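Local coordinates for protein saframycin Mx1 synthetase B (Legionella pneumophila subsp. pneumophila, PDB 3KXW) that belongs to the AMP-binding enzyme family of the ANL clan and holds 5'-O-[(S)-(dodecanoyloxy)(hydroxy)phosphoryl]adenosine in a pocket, at residues 381-386 against 444-449; 347-352 against 370-375; 22-27 against 41-46; 49-54 against 85-90. One frame throughout, in Å; residues are numbered along the deposited sequence.

Contact 1: residues 381-386 against 444-449; sequences QEVKII and GFLHEN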
loop_
_atom_site.group_PDB
_atom_site.type_symbol
_atom_site.label_atom_id
_atom_site.label_comp_id
_atom_site.label_asym_id
_atom_site.label_seq_id
_atom_site.Cartn_x
_atom_site.Cartn_y
_atom_site.Cartn_z
ATOM N N GLN A 381 -5.100 9.466 -15.549
ATOM C CA GLN A 381 -4.482 10.777 -15.495
ATOM C C GLN A 381 -3.641 10.892 -16.755
ATOM O O GLN A 381 -3.269 9.882 -17.325
ATOM C CB GLN A 381 -3.593 10.928 -14.258
ATOM C CG GLN A 381 -4.363 10.707 -12.951
ATOM C CD GLN A 381 -3.581 11.134 -11.719
ATOM O OE1 GLN A 381 -2.897 12.171 -11.711
ATOM N NE2 GLN A 381 -3.669 10.331 -10.675
ATOM N N GLU A 382 -3.344 12.114 -17.197
ATOM C CA GLU A 382 -2.453 12.276 -18.349
ATOM C C GLU A 382 -1.057 11.714 -18.039
ATOM O O GLU A 382 -0.462 12.064 -17.017
ATOM C CB GLU A 382 -2.347 13.740 -18.784
ATOM C CG GLU A 382 -1.224 13.957 -19.841
ATOM C CD GLU A 382 -1.010 15.435 -20.217
ATOM O OE1 GLU A 382 -1.966 16.228 -20.099
ATOM O OE2 GLU A 382 0.113 15.790 -20.634
ATOM N N VAL A 383 -0.535 10.868 -18.932
ATOM C CA VAL A 383 0.774 10.233 -18.758
ATOM C C VAL A 383 1.666 10.540 -19.965
ATOM O O VAL A 383 1.255 10.335 -21.105
ATOM C CB VAL A 383 0.641 8.686 -18.658
ATOM C CG1 VAL A 383 2.012 8.009 -18.831
ATOM C CG2 VAL A 383 -0.002 8.287 -17.346
ATOM N N LYS A 384 2.854 11.078 -19.726
ATOM C CA LYS A 384 3.859 11.228 -20.771
ATOM C C LYS A 384 5.118 10.434 -20.443
ATOM O O LYS A 384 5.504 10.318 -19.284
ATOM C CB LYS A 384 4.224 12.708 -20.974
ATOM C CG LYS A 384 3.187 13.465 -21.766
ATOM C CD LYS A 384 3.681 14.863 -22.095
ATOM C CE LYS A 384 2.610 15.675 -22.829
ATOM N NZ LYS A 384 1.984 14.868 -23.889
ATOM N N ILE A 385 5.757 9.872 -21.463
ATOM C CA ILE A 385 7.015 9.173 -21.267
ATOM C C ILE A 385 8.102 10.129 -21.727
ATOM O O ILE A 385 8.180 10.473 -22.909
ATOM C CB ILE A 385 7.104 7.841 -22.057
ATOM C CG1 ILE A 385 5.863 6.973 -21.839
ATOM C CG2 ILE A 385 8.368 7.072 -21.671
ATOM C CD1 ILE A 385 5.688 6.478 -20.371
ATOM N N ILE A 386 8.920 10.566 -20.777
ATOM C CA ILE A 386 9.908 11.600 -21.009
ATOM C C ILE A 386 11.300 11.106 -20.603
ATOM O O ILE A 386 11.467 10.543 -19.523
ATOM C CB ILE A 386 9.592 12.851 -20.161
ATOM C CG1 ILE A 386 8.155 13.348 -20.390
ATOM C CG2 ILE A 386 10.626 13.948 -20.402
ATOM C CD1 ILE A 386 7.857 13.845 -21.807
ATOM N N GLY A 444 9.041 3.350 -17.866
ATOM C CA GLY A 444 8.122 2.504 -18.607
ATOM C C GLY A 444 7.967 3.024 -20.021
ATOM O O GLY A 444 8.671 3.928 -20.450
ATOM N N PHE A 445 6.999 2.462 -20.721
ATOM C CA PHE A 445 6.724 2.873 -22.070
ATOM C C PHE A 445 5.247 2.728 -22.377
ATOM O O PHE A 445 4.552 1.951 -21.750
ATOM C CB PHE A 445 7.586 2.064 -23.053
ATOM C CG PHE A 445 7.292 0.572 -23.072
ATOM C CD1 PHE A 445 6.402 0.029 -23.992
ATOM C CD2 PHE A 445 7.937 -0.283 -22.195
ATOM C CE1 PHE A 445 6.144 -1.355 -24.030
ATOM C CE2 PHE A 445 7.681 -1.654 -22.214
ATOM C CZ PHE A 445 6.783 -2.188 -23.147
ATOM N N LEU A 446 4.781 3.496 -23.355
ATOM C CA LEU A 446 3.409 3.396 -23.837
ATOM C C LEU A 446 3.390 2.574 -25.119
ATOM O O LEU A 446 4.212 2.782 -26.018
ATOM C CB LEU A 446 2.847 4.787 -24.121
ATOM C CG LEU A 446 2.446 5.582 -22.854
ATOM C CD1 LEU A 446 2.157 7.061 -23.143
ATOM C CD2 LEU A 446 1.235 4.947 -22.185
ATOM N N HIS A 447 2.440 1.658 -25.196
ATOM C CA HIS A 447 2.243 0.858 -26.390
ATOM C C HIS A 447 0.748 0.746 -26.666
ATOM O O HIS A 447 0.001 0.192 -25.861
ATOM C CB HIS A 447 2.870 -0.522 -26.188
ATOM C CG HIS A 447 2.690 -1.447 -27.355
ATOM N ND1 HIS A 447 3.571 -1.485 -28.414
ATOM C CD2 HIS A 447 1.741 -2.378 -27.622
ATOM C CE1 HIS A 447 3.165 -2.386 -29.292
ATOM N NE2 HIS A 447 2.057 -2.944 -28.834
ATOM N N GLU A 448 0.297 1.280 -27.793
ATOM C CA GLU A 448 -1.140 1.264 -28.111
ATOM C C GLU A 448 -1.976 1.782 -26.938
ATOM O O GLU A 448 -2.997 1.192 -26.529
ATOM C CB GLU A 448 -1.559 -0.129 -28.554
ATOM C CG GLU A 448 -0.605 -0.621 -29.634
ATOM C CD GLU A 448 -1.066 -1.863 -30.346
ATOM O OE1 GLU A 448 -1.937 -2.581 -29.819
ATOM O OE2 GLU A 448 -0.527 -2.130 -31.446
ATOM N N ASN A 449 -1.506 2.916 -26.430
ATOM C CA ASN A 449 -2.114 3.663 -25.343
ATOM C C ASN A 449 -2.253 2.878 -24.053
ATOM O O ASN A 449 -3.166 3.126 -23.267
ATOM C CB ASN A 449 -3.450 4.283 -25.755
ATOM C CG ASN A 449 -3.872 5.424 -24.822
ATOM O OD1 ASN A 449 -3.048 6.252 -24.410
ATOM N ND2 ASN A 449 -5.150 5.466 -24.486
#
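Ile385 and Leu446 carry this contact, an apolar meeting of two strands of one antiparallel sheet that do not pair with each other. The short axes of 382-386 and 444-447 approach to 7.3 Å and run at 116°, so the gap is bridged by side chains instead of a backbone ladder. Both residues turn their CB toward the partner strand. The two side chains cross obliquely, with Ile385 CG1 3.8 Å from Leu446 CG and almost as near to Leu446 CD1. In Ile385, CG1 stands beside the backbone N (chi1 -49°) while CG2 lies anti to it, and this divides the work of the two branches: CG1 meets the leucine, whereas CG2 comes within 3.4 Å of Gly444 O. CD1 reaches on to the backbone, 4.1 Å from Phe445 CA, and thus touches the strand where the Phe445 ring has turned the other way. Leu446 CD1 also extends toward the preceding inward-facing residue, lying 4.0 Å from Val383 O and 4.4 Å from Val383 CG1, a looser end to the cluster. All five touching residues are buried, and the fit between them rests on van der Waals contact. Gly444 lies about 9 Å from the bound 5'-O-[(S)-(dodecanoyloxy)(hydroxy)phosphoryl]adenosine. Strand 400-405 pairs with both 382-386 and 442-447 and lends Ile402 to the packing around Ile385; Leu451 of strand 450-456 touches both Ile385 and Leu446, and strand 335-338 adjoins Val383.

Contact 2: residues 347-352 against 370-375; sequences TLTLAK and SYKLVS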
loop_
_atom_site.group_PDB
_atom_site.type_symbol
_atom_site.label_atom_id
_atom_site.label_comp_id
_atom_site.label_asym_id
_atom_site.label_seq_id
_atom_site.Cartn_x
_atom_site.Cartn_y
_atom_site.Cartn_z
ATOM N N THR A 347 -0.598 -8.291 -22.372
ATOM C CA THR A 347 0.805 -8.522 -22.072
ATOM C C THR A 347 1.652 -8.293 -23.323
ATOM O O THR A 347 1.142 -8.317 -24.445
ATOM C CB THR A 347 1.084 -9.940 -21.479
ATOM O OG1 THR A 347 0.879 -10.951 -22.476
ATOM C CG2 THR A 347 0.183 -10.219 -20.271
ATOM N N LEU A 348 2.937 -8.035 -23.121
ATOM C CA LEU A 348 3.890 -7.987 -24.235
ATOM C C LEU A 348 5.075 -8.884 -23.952
ATOM O O LEU A 348 5.449 -9.090 -22.800
ATOM C CB LEU A 348 4.386 -6.567 -24.458
ATOM C CG LEU A 348 3.377 -5.597 -25.060
ATOM C CD1 LEU A 348 3.955 -4.181 -24.954
ATOM C CD2 LEU A 348 3.070 -6.001 -26.501
ATOM N N THR A 349 5.668 -9.429 -25.007
ATOM C CA THR A 349 6.814 -10.297 -24.844
ATOM C C THR A 349 8.045 -9.576 -25.329
ATOM O O THR A 349 8.136 -9.208 -26.502
ATOM C CB THR A 349 6.650 -11.601 -25.633
ATOM O OG1 THR A 349 5.430 -12.248 -25.240
ATOM C CG2 THR A 349 7.829 -12.522 -25.374
ATOM N N LEU A 350 8.981 -9.336 -24.422
ATOM C CA LEU A 350 10.208 -8.664 -24.791
ATOM C C LEU A 350 11.326 -9.681 -24.977
ATOM O O LEU A 350 11.347 -10.737 -24.326
ATOM C CB LEU A 350 10.639 -7.639 -23.740
ATOM C CG LEU A 350 9.649 -6.632 -23.148
ATOM C CD1 LEU A 350 10.355 -5.329 -22.807
ATOM C CD2 LEU A 350 8.439 -6.389 -24.034
ATOM N N ALA A 351 12.266 -9.339 -25.853
ATOM C CA ALA A 351 13.466 -10.142 -26.079
ATOM C C ALA A 351 14.432 -10.080 -24.901
ATOM O O ALA A 351 14.478 -9.091 -24.171
ATOM C CB ALA A 351 14.173 -9.675 -27.361
ATOM N N LYS A 352 15.241 -11.123 -24.733
ATOM C CA LYS A 352 16.256 -11.106 -23.688
ATOM C C LYS A 352 17.189 -9.919 -23.873
ATOM O O LYS A 352 17.579 -9.253 -22.915
ATOM C CB LYS A 352 17.076 -12.389 -23.701
ATOM C CG LYS A 352 18.030 -12.465 -22.516
ATOM C CD LYS A 352 19.082 -13.550 -22.684
ATOM C CE LYS A 352 20.025 -13.577 -21.484
ATOM N NZ LYS A 352 20.689 -12.248 -21.248
ATOM N N SER A 370 12.982 -14.908 -23.664
ATOM C CA SER A 370 11.955 -13.865 -23.710
ATOM C C SER A 370 11.230 -13.773 -22.366
ATOM O O SER A 370 11.236 -14.725 -21.587
ATOM C CB SER A 370 10.948 -14.166 -24.815
ATOM O OG SER A 370 10.166 -15.304 -24.493
ATOM N N TYR A 371 10.605 -12.628 -22.097
ATOM C CA TYR A 371 9.844 -12.448 -20.867
ATOM C C TYR A 371 8.631 -11.578 -21.130
ATOM O O TYR A 371 8.601 -10.835 -22.102
ATOM C CB TYR A 371 10.703 -11.855 -19.746
ATOM C CG TYR A 371 11.326 -10.501 -20.011
ATOM C CD1 TYR A 371 10.817 -9.348 -19.417
ATOM C CD2 TYR A 371 12.442 -10.375 -20.836
ATOM C CE1 TYR A 371 11.396 -8.104 -19.645
ATOM C CE2 TYR A 371 13.027 -9.148 -21.066
ATOM C CZ TYR A 371 12.502 -8.012 -20.474
ATOM O OH TYR A 371 13.094 -6.795 -20.709
ATOM N N LYS A 372 7.629 -11.675 -20.266
ATOM C CA LYS A 372 6.376 -10.979 -20.488
ATOM C C LYS A 372 6.243 -9.810 -19.521
ATOM O O LYS A 372 6.575 -9.935 -18.341
ATOM C CB LYS A 372 5.194 -11.925 -20.303
ATOM C CG LYS A 372 5.062 -13.044 -21.343
ATOM C CD LYS A 372 3.599 -13.400 -21.541
ATOM C CE LYS A 372 3.417 -14.866 -21.884
ATOM N NZ LYS A 372 1.955 -15.213 -21.945
ATOM N N LEU A 373 5.758 -8.680 -20.027
ATOM C CA LEU A 373 5.395 -7.560 -19.183
ATOM C C LEU A 373 3.886 -7.428 -19.240
ATOM O O LEU A 373 3.279 -7.670 -20.292
ATOM C CB LEU A 373 6.040 -6.264 -19.661
ATOM C CG LEU A 373 7.560 -6.144 -19.571
ATOM C CD1 LEU A 373 7.991 -4.767 -20.044
ATOM C CD2 LEU A 373 8.062 -6.419 -18.152
ATOM N N VAL A 374 3.290 -7.050 -18.112
ATOM C CA VAL A 374 1.853 -6.892 -18.018
ATOM C C VAL A 374 1.513 -5.431 -18.196
ATOM O O VAL A 374 2.190 -4.563 -17.646
ATOM C CB VAL A 374 1.322 -7.336 -16.646
ATOM C CG1 VAL A 374 -0.167 -7.059 -16.540
ATOM C CG2 VAL A 374 1.614 -8.836 -16.411
ATOM N N SER A 375 0.465 -5.154 -18.957
ATOM C CA SER A 375 -0.025 -3.789 -19.073
ATOM C C SER A 375 -0.624 -3.288 -17.753
ATOM O O SER A 375 -1.411 -3.991 -17.143
ATOM C CB SER A 375 -1.109 -3.701 -20.134
ATOM O OG SER A 375 -1.673 -2.405 -20.150
HETATM O O HOH W 1 -0.490 -13.300 -22.070
#
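Thr347-Leu350 and Tyr371-Val374 pair as a two-stranded antiparallel ribbon, their short axes at 148°. Leu348 with Leu373 and Leu350 with Tyr371 are the hydrogen-bonded pairs, each closed by two N-H...O bonds. Leu373 N reaches Leu348 O at 2.8 Å. The bond from Tyr371 N to Leu350 O is 3.0 Å long. Thr349-Lys372, between them, and Thr347-Val374, at the end of the ladder, are the non-hydrogen-bonded pairs. On the face of the leucines, Leu350 CB lies over one face of the Tyr371 ring, offset toward the rim and 4.1 Å from its centroid, a CH-pi contact. Chi1 of 60° puts Tyr371 CG between its backbone N and carbonyl carbon. Leu350 crosses Leu373 at about a right angle, CD1 to CD1 3.7 Å apart. On the face of Thr347, Thr349, Lys372 and Val374, one water joins Thr347 OG1 (2.7 Å) to Lys372 NZ (3.1 Å), which donates to it. At the other end of the ladder Thr349 CG2 rests 3.6 Å from Ser370 CB. The ribbon is therefore two-sided: Leu348 and Leu373 pack on Phe445 and Tyr452 of the neighbouring sheet, while the lysine ammonium, bound to water, probably stays solvated.

Contact 3: residues 22-27 against 41-46; sequences LHSPNK and MTYEQL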
loop_
_atom_site.group_PDB
_atom_site.type_symbol
_atom_site.label_atom_id
_atom_site.label_comp_id
_atom_site.label_asym_id
_atom_site.label_seq_id
_atom_site.Cartn_x
_atom_site.Cartn_y
_atom_site.Cartn_z
ATOM N N LEU A 22 -27.816 12.634 5.412
ATOM C CA LEU A 22 -29.191 13.156 5.334
ATOM C C LEU A 22 -30.075 12.358 4.389
ATOM O O LEU A 22 -31.252 12.145 4.681
ATOM C CB LEU A 22 -29.200 14.615 4.885
ATOM C CG LEU A 22 -28.419 15.601 5.721
ATOM C CD1 LEU A 22 -28.661 16.986 5.184
ATOM C CD2 LEU A 22 -28.833 15.494 7.205
ATOM N N HIS A 23 -29.527 11.953 3.243
ATOM C CA HIS A 23 -30.294 11.216 2.243
ATOM C C HIS A 23 -30.502 9.769 2.669
ATOM O O HIS A 23 -31.540 9.167 2.376
ATOM C CB HIS A 23 -29.576 11.181 0.886
ATOM C CG HIS A 23 -29.715 12.429 0.070
ATOM N ND1 HIS A 23 -29.448 13.687 0.567
ATOM C CD2 HIS A 23 -30.025 12.603 -1.237
ATOM C CE1 HIS A 23 -29.623 14.586 -0.385
ATOM N NE2 HIS A 23 -29.974 13.954 -1.491
ATOM N N SER A 24 -29.499 9.194 3.323
ATOM C CA SER A 24 -29.558 7.767 3.649
ATOM C C SER A 24 -28.856 7.471 4.970
ATOM O O SER A 24 -27.829 6.796 5.001
ATOM C CB SER A 24 -28.951 6.938 2.515
ATOM O OG SER A 24 -27.570 7.221 2.366
ATOM N N PRO A 25 -29.426 7.967 6.071
ATOM C CA PRO A 25 -28.810 7.868 7.397
ATOM C C PRO A 25 -28.519 6.430 7.763
ATOM O O PRO A 25 -27.483 6.180 8.374
ATOM C CB PRO A 25 -29.891 8.398 8.352
ATOM C CG PRO A 25 -31.101 8.726 7.500
ATOM C CD PRO A 25 -30.707 8.696 6.073
ATOM N N ASN A 26 -29.411 5.500 7.423
ATOM C CA ASN A 26 -29.231 4.105 7.850
ATOM C C ASN A 26 -28.495 3.197 6.871
ATOM O O ASN A 26 -28.360 2.002 7.127
ATOM C CB ASN A 26 -30.567 3.457 8.240
ATOM C CG ASN A 26 -31.186 4.085 9.490
ATOM O OD1 ASN A 26 -30.490 4.643 10.345
ATOM N ND2 ASN A 26 -32.513 3.993 9.594
ATOM N N LYS A 27 -28.030 3.756 5.761
ATOM C CA LYS A 27 -27.235 2.995 4.802
ATOM C C LYS A 27 -25.911 2.580 5.454
ATOM O O LYS A 27 -25.179 3.411 5.993
ATOM C CB LYS A 27 -26.976 3.800 3.523
ATOM C CG LYS A 27 -26.284 3.019 2.388
ATOM C CD LYS A 27 -25.959 3.901 1.170
ATOM C CE LYS A 27 -27.187 4.152 0.317
ATOM N NZ LYS A 27 -26.943 5.069 -0.858
HETATM N N MSE A 41 -20.780 0.672 10.753
HETATM C CA MSE A 41 -21.326 2.009 10.974
HETATM C C MSE A 41 -22.050 2.509 9.746
HETATM O O MSE A 41 -21.640 2.262 8.608
HETATM C CB MSE A 41 -20.266 3.023 11.437
HETATM C CG MSE A 41 -19.094 3.223 10.519
HETATM SE SE MSE A 41 -17.967 4.670 11.285
HETATM C CE MSE A 41 -18.689 4.607 13.109
ATOM N N THR A 42 -23.161 3.181 9.995
ATOM C CA THR A 42 -23.979 3.740 8.939
ATOM C C THR A 42 -23.453 5.133 8.620
ATOM O O THR A 42 -22.583 5.634 9.319
ATOM C CB THR A 42 -25.424 3.867 9.404
ATOM O OG1 THR A 42 -25.468 4.746 10.528
ATOM C CG2 THR A 42 -25.969 2.495 9.825
ATOM N N TYR A 43 -23.968 5.759 7.559
ATOM C CA TYR A 43 -23.600 7.152 7.287
ATOM C C TYR A 43 -23.983 8.090 8.437
ATOM O O TYR A 43 -23.206 8.953 8.836
ATOM C CB TYR A 43 -24.201 7.623 5.963
ATOM C CG TYR A 43 -23.334 7.243 4.779
ATOM C CD1 TYR A 43 -23.581 6.098 4.049
ATOM C CD2 TYR A 43 -22.266 8.024 4.416
ATOM C CE1 TYR A 43 -22.773 5.744 2.974
ATOM C CE2 TYR A 43 -21.455 7.687 3.340
ATOM C CZ TYR A 43 -21.720 6.543 2.625
ATOM O OH TYR A 43 -20.904 6.187 1.571
ATOM N N GLU A 44 -25.180 7.917 8.991
ATOM C CA GLU A 44 -25.571 8.761 10.121
ATOM C C GLU A 44 -24.530 8.670 11.228
ATOM O O GLU A 44 -24.133 9.680 11.805
ATOM C CB GLU A 44 -26.946 8.349 10.650
ATOM C CG GLU A 44 -27.368 9.022 11.943
ATOM C CD GLU A 44 -28.760 8.588 12.351
ATOM O OE1 GLU A 44 -28.877 7.627 13.130
ATOM O OE2 GLU A 44 -29.739 9.184 11.861
ATOM N N GLN A 45 -24.090 7.459 11.530
ATOM C CA GLN A 45 -23.121 7.258 12.618
ATOM C C GLN A 45 -21.744 7.854 12.302
ATOM O O GLN A 45 -21.127 8.541 13.135
ATOM C CB GLN A 45 -22.976 5.770 12.942
ATOM C CG GLN A 45 -24.204 5.136 13.604
ATOM C CD GLN A 45 -24.019 3.638 13.824
ATOM O OE1 GLN A 45 -23.742 2.893 12.887
ATOM N NE2 GLN A 45 -24.169 3.198 15.076
ATOM N N LEU A 46 -21.257 7.575 11.097
ATOM C CA LEU A 46 -19.979 8.119 10.667
ATOM C C LEU A 46 -19.966 9.652 10.771
ATOM O O LEU A 46 -19.046 10.256 11.326
ATOM C CB LEU A 46 -19.704 7.656 9.234
ATOM C CG LEU A 46 -18.425 8.126 8.558
ATOM C CD1 LEU A 46 -17.200 7.701 9.358
ATOM C CD2 LEU A 46 -18.353 7.632 7.098
HETATM O O HOH W 2 -27.978 4.777 11.740
HETATM O O HOH W 3 -31.690 6.922 11.140
#
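Thr42 and Gln45 form a capping box at the start of helix 43-59, and the type I turn Ser24-Lys27, which follows helix 13-23, docks against the N-terminal end of helix 43-59. Within the box Gln45 N donates to Thr42 OG1 at 3.2 Å, and Gln45 OE1 accepts Thr42 N in return at 3.0 Å. The turn supplies two more acceptors: Pro25 O takes Glu44 N at 2.9 Å on a lone pair in the carbonyl plane, and Lys27 O takes Tyr43 N at 3.1 Å. Packing fills in around these bonds. Thr42 CG2 lies 3.6 Å from Asn26 O, Pro25 CB sits against Glu44 CB and OE2, and the Lys27 chain runs side by side with Tyr43, whose OH bonds to Ile231 O. Two waters link the side chains of Asn26, Thr42 and Glu44. One accepts from Thr42 OG1 at 2.8 Å and donates to Asn26 OD1 and Glu44 OE1; the other donates to Asn26 OD1 and Glu44 OE2. The first three N-H groups of the helix thus all find acceptors, two from the turn and one from the threonine, before the intrahelical bond from Leu46 N to Thr42 O begins. The carboxylate of Glu44 near this end would probably be favoured by the helix dipole.

Contact 4: residues 49-54 against 85-90; sequences HAKAIA and CLYAGC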
loop_
_atom_site.group_PDB
_atom_site.type_symbol
_atom_site.label_atom_id
_atom_site.label_comp_id
_atom_site.label_asym_id
_atom_site.label_seq_id
_atom_site.Cartn_x
_atom_site.Cartn_y
_atom_site.Cartn_z
ATOM N N HIS A 49 -20.002 10.676 14.604
ATOM C CA HIS A 49 -18.664 10.499 15.188
ATOM C C HIS A 49 -17.669 11.548 14.700
ATOM O O HIS A 49 -16.947 12.138 15.491
ATOM C CB HIS A 49 -18.118 9.080 14.941
ATOM C CG HIS A 49 -18.724 8.052 15.844
ATOM N ND1 HIS A 49 -18.370 7.930 17.170
ATOM C CD2 HIS A 49 -19.678 7.118 15.622
ATOM C CE1 HIS A 49 -19.074 6.959 17.726
ATOM N NE2 HIS A 49 -19.882 6.454 16.812
ATOM N N ALA A 50 -17.647 11.789 13.389
ATOM C CA ALA A 50 -16.782 12.814 12.809
ATOM C C ALA A 50 -17.023 14.193 13.411
ATOM O O ALA A 50 -16.072 14.928 13.737
ATOM C CB ALA A 50 -16.922 12.841 11.272
ATOM N N LYS A 51 -18.295 14.557 13.567
ATOM C CA LYS A 51 -18.638 15.831 14.202
ATOM C C LYS A 51 -18.179 15.902 15.650
ATOM O O LYS A 51 -17.625 16.927 16.074
ATOM C CB LYS A 51 -20.147 16.095 14.116
ATOM C CG LYS A 51 -20.609 16.375 12.692
ATOM C CD LYS A 51 -22.116 16.181 12.523
ATOM C CE LYS A 51 -22.646 17.056 11.402
ATOM N NZ LYS A 51 -23.970 16.592 10.936
ATOM N N ALA A 52 -18.404 14.824 16.402
ATOM C CA ALA A 52 -17.976 14.761 17.800
ATOM C C ALA A 52 -16.460 14.926 17.929
ATOM O O ALA A 52 -15.961 15.638 18.808
ATOM C CB ALA A 52 -18.429 13.441 18.436
ATOM N N ILE A 53 -15.722 14.254 17.052
ATOM C CA ILE A 53 -14.270 14.326 17.098
ATOM C C ILE A 53 -13.793 15.701 16.676
ATOM O O ILE A 53 -12.900 16.280 17.311
ATOM C CB ILE A 53 -13.634 13.223 16.219
ATOM C CG1 ILE A 53 -13.905 11.864 16.858
ATOM C CG2 ILE A 53 -12.130 13.494 15.990
ATOM C CD1 ILE A 53 -13.773 10.673 15.892
ATOM N N ALA A 54 -14.396 16.247 15.623
ATOM C CA ALA A 54 -14.040 17.600 15.197
ATOM C C ALA A 54 -14.323 18.640 16.297
ATOM O O ALA A 54 -13.545 19.578 16.495
ATOM C CB ALA A 54 -14.745 17.968 13.870
ATOM N N CYS A 85 -10.876 14.704 11.642
ATOM C CA CYS A 85 -9.854 15.700 11.292
ATOM C C CYS A 85 -10.317 16.568 10.140
ATOM O O CYS A 85 -10.197 17.790 10.182
ATOM C CB CYS A 85 -8.518 15.055 10.907
ATOM S SG CYS A 85 -7.645 14.315 12.262
ATOM N N LEU A 86 -10.826 15.942 9.086
ATOM C CA LEU A 86 -11.258 16.709 7.934
ATOM C C LEU A 86 -12.388 17.690 8.283
ATOM O O LEU A 86 -12.398 18.824 7.804
ATOM C CB LEU A 86 -11.705 15.800 6.771
ATOM C CG LEU A 86 -10.684 14.819 6.182
ATOM C CD1 LEU A 86 -11.080 14.348 4.790
ATOM C CD2 LEU A 86 -9.287 15.373 6.204
ATOM N N TYR A 87 -13.354 17.234 9.077
ATOM C CA TYR A 87 -14.452 18.100 9.496
ATOM C C TYR A 87 -13.968 19.310 10.284
ATOM O O TYR A 87 -14.647 20.320 10.310
ATOM C CB TYR A 87 -15.438 17.355 10.377
ATOM C CG TYR A 87 -16.505 16.533 9.675
ATOM C CD1 TYR A 87 -16.187 15.555 8.738
ATOM C CD2 TYR A 87 -17.845 16.692 10.018
ATOM C CE1 TYR A 87 -17.194 14.769 8.145
ATOM C CE2 TYR A 87 -18.854 15.927 9.422
ATOM C CZ TYR A 87 -18.521 14.962 8.497
ATOM O OH TYR A 87 -19.552 14.211 7.947
ATOM N N ALA A 88 -12.829 19.190 10.952
ATOM C CA ALA A 88 -12.253 20.323 11.681
ATOM C C ALA A 88 -11.351 21.198 10.807
ATOM O O ALA A 88 -10.805 22.197 11.278
ATOM C CB ALA A 88 -11.486 19.827 12.896
ATOM N N GLY A 89 -11.188 20.832 9.542
ATOM C CA GLY A 89 -10.266 21.525 8.660
ATOM C C GLY A 89 -8.807 21.265 9.001
ATOM O O GLY A 89 -7.915 21.978 8.537
ATOM N N CYS A 90 -8.561 20.243 9.812
ATOM C CA CYS A 90 -7.203 19.876 10.187
ATOM C C CYS A 90 -6.624 18.885 9.179
ATOM O O CYS A 90 -7.366 18.202 8.474
ATOM C CB CYS A 90 -7.178 19.281 11.605
ATOM S SG CYS A 90 -7.680 20.490 12.898
#
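Cys85 O takes two N-H groups at the close of helix 76-87, that of Cys90 at 3.0 Å and, more weakly, that of Ala88, which packs on Ala54 of helix 43-59. With Gly89 N donating to Leu86 O at 2.9 Å and Gly89 at positive phi, this is a Schellman motif, and it ends one of two helices that pack here through small residues and a single aromatic ring. Ala50 and Ala54, one turn apart and both directed at the other helix, make the receiving surface. Tyr87 lies on it: Ala50 CB stands over the centre of one ring face, 3.7 Å from the centroid and 11° off the normal, a well-centred CH-pi contact. Nearer the backbone, Tyr87 CB presses on Ala54 CB at 3.6 Å. Lys51 comes to the ring at a slant, its CG 3.7 Å from Tyr87 CE2, and its extended chain continues past the ring. Both polar ends meet the same carboxylate, that of Asp47: Tyr87 OH hydrogen-bonds to Asp47 OD1 and Lys51 NZ forms a salt bridge with Asp47 OD2. The carboxylate therefore ties the ring's tip to the helix on which the ring lies. Trp159, reached by Lys51, Ala54 and Tyr87, and helix 13-23, through Val14, Val17 and Arg18, pack around the tyrosine. On the backbone side of Tyr87, next to its CB, the two methyls of Ala54 and Ala88 meet, CB to CB at 3.9 Å.

How the contacts relate
Contacts 1 and 4 are buried and apolar, one between strands and the other between helices; contact 2 is partly buried and contact 3 lies at the surface, and these two rely on backbone hydrogen bonds and ordered water. Contacts 1 and 2 adjoin: the Phe445 ring, turned away from 381-386, packs on Leu348 and Leu373, with CE1 3.7 Å from Leu348 CD1, so strand 442-447 turns Leu446 to contact 1 and the Phe445 ring to contact 2. Contacts 3 and 4 share helix 43-59, the first at its start and the second further along, and touch where Met41, as selenomethionine, meets His49. Contacts 2 and 3, with centres about 48 Å apart, lie on opposite sides of the chain's centre.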